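Local coordinates for glucose-6-phosphate isomerase (Thermus thermophilus, PDB 1ZZG), which catalyses the reversible isomerisation of glucose 6-phosphate to fructose 6-phosphate in glycolysis and gluconeogenesis, at the interface of chains A and B. Sequence-based numbering; all coordinates share one arbitrary frame. Chains: chain A/B, glucose-6-phosphate isomerase.

The interface of chains A and B. Residues chain A 322, 334, 339, 342; chain B 101, 130, 133-134.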
# COMPACT_ATOMS: atom_id res chain seq x y z
N ILE A 322 -14.39 18.46 15.92
CA ILE A 322 -14.00 17.54 16.98
C ILE A 322 -14.71 17.98 18.25
O ILE A 322 -14.42 19.05 18.80
CB ILE A 322 -12.47 17.57 17.20
CG1 ILE A 322 -11.73 17.20 15.90
CG2 ILE A 322 -12.08 16.60 18.32
CD1 ILE A 322 -10.24 17.43 15.95
N LEU A 334 -7.72 19.94 21.00
CA LEU A 334 -8.36 19.52 19.76
C LEU A 334 -9.84 19.91 19.72
O LEU A 334 -10.40 20.08 18.63
CB LEU A 334 -8.24 18.00 19.58
CG LEU A 334 -6.83 17.43 19.35
CD1 LEU A 334 -6.87 15.91 19.47
CD2 LEU A 334 -6.32 17.86 17.99
N LEU A 339 -11.64 18.08 11.88
CA LEU A 339 -10.78 16.98 11.46
C LEU A 339 -9.89 17.43 10.30
O LEU A 339 -8.69 17.13 10.28
CB LEU A 339 -11.62 15.76 11.04
CG LEU A 339 -12.28 15.00 12.19
CD1 LEU A 339 -13.00 13.77 11.65
CD2 LEU A 339 -11.23 14.59 13.20
N LEU A 342 -7.07 19.53 11.43
CA LEU A 342 -5.99 18.72 11.99
C LEU A 342 -5.14 18.15 10.85
O LEU A 342 -3.92 18.24 10.86
CB LEU A 342 -6.55 17.58 12.83
CG LEU A 342 -5.51 16.61 13.43
CD1 LEU A 342 -4.44 17.40 14.19
CD2 LEU A 342 -6.20 15.62 14.34
N VAL B 101 -7.38 11.13 9.70
CA VAL B 101 -8.32 12.11 10.22
C VAL B 101 -9.09 12.86 9.15
O VAL B 101 -9.68 13.90 9.42
CB VAL B 101 -7.61 13.14 11.14
CG1 VAL B 101 -7.15 12.46 12.42
CG2 VAL B 101 -6.42 13.76 10.43
N ALA B 130 -2.40 12.16 18.87
CA ALA B 130 -3.36 13.14 18.38
C ALA B 130 -4.47 12.60 17.47
O ALA B 130 -5.66 12.85 17.73
CB ALA B 130 -2.61 14.27 17.67
N LEU B 133 -6.92 10.44 19.43
CA LEU B 133 -7.76 11.17 20.36
C LEU B 133 -8.86 11.88 19.58
O LEU B 133 -10.02 11.89 20.00
CB LEU B 133 -6.95 12.19 21.17
CG LEU B 133 -6.02 11.63 22.25
CD1 LEU B 133 -5.27 12.76 22.94
CD2 LEU B 133 -6.84 10.83 23.25
N ALA B 134 -8.50 12.46 18.44
CA ALA B 134 -9.47 13.17 17.60
C ALA B 134 -10.56 12.24 17.12
O ALA B 134 -11.76 12.55 17.20
CB ALA B 134 -8.76 13.82 16.41
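The methyl of B:Ala134 sits among leucine and isoleucine branches of chain A, in an apolar patch of the dimer interface of this phosphoglucose isomerase, a family built from two SIS (sugar isomerase) domains per chain. CD2 of A:Leu342 meets B:Ala134 CB at 3.7 Å, and the tip of A:Ile322, its CD1, reaches the same methyl at 3.9 Å. CD2 of A:Leu339 approaches B:Ala134 CB more distantly, at 4.1 Å. B:Ala134 accordingly buries 48 Å² against the partner.

The A:Leu342 methyl is shared: CD2 also lies 3.8 Å from CG1 of B:Val101, the two side chains running roughly perpendicular to one another. A:Leu342 has CG anti to its backbone N (chi1 178°), which directs CD2 from helix 339-356 toward chain B, where it rests over both the valine and the alanine methyls. One helical turn earlier, A:Leu339 stands beside the B:Val101 backbone.

At the other end of the patch, CD1 of A:Leu334 points at the first turn of B helix 130-147, 3.7 Å from the carbonyl O of B:Ala130 and 4.1 Å from CB of B:Leu133. The short side chains of B:Ala130 and B:Ala134, one turn apart, probably allow this loop leucine to come close to the helix backbone. A:Ile322 and A:Leu334 belong to loop segments ahead of helix 339-356, and the patch centre lies about 11 Å from A:His293, the family's active-site histidine. In phosphoglucose isomerases this histidine reaches into the partner's active site, so packing here may help to place it. Two-fold symmetry repeats the packing with the chains exchanged.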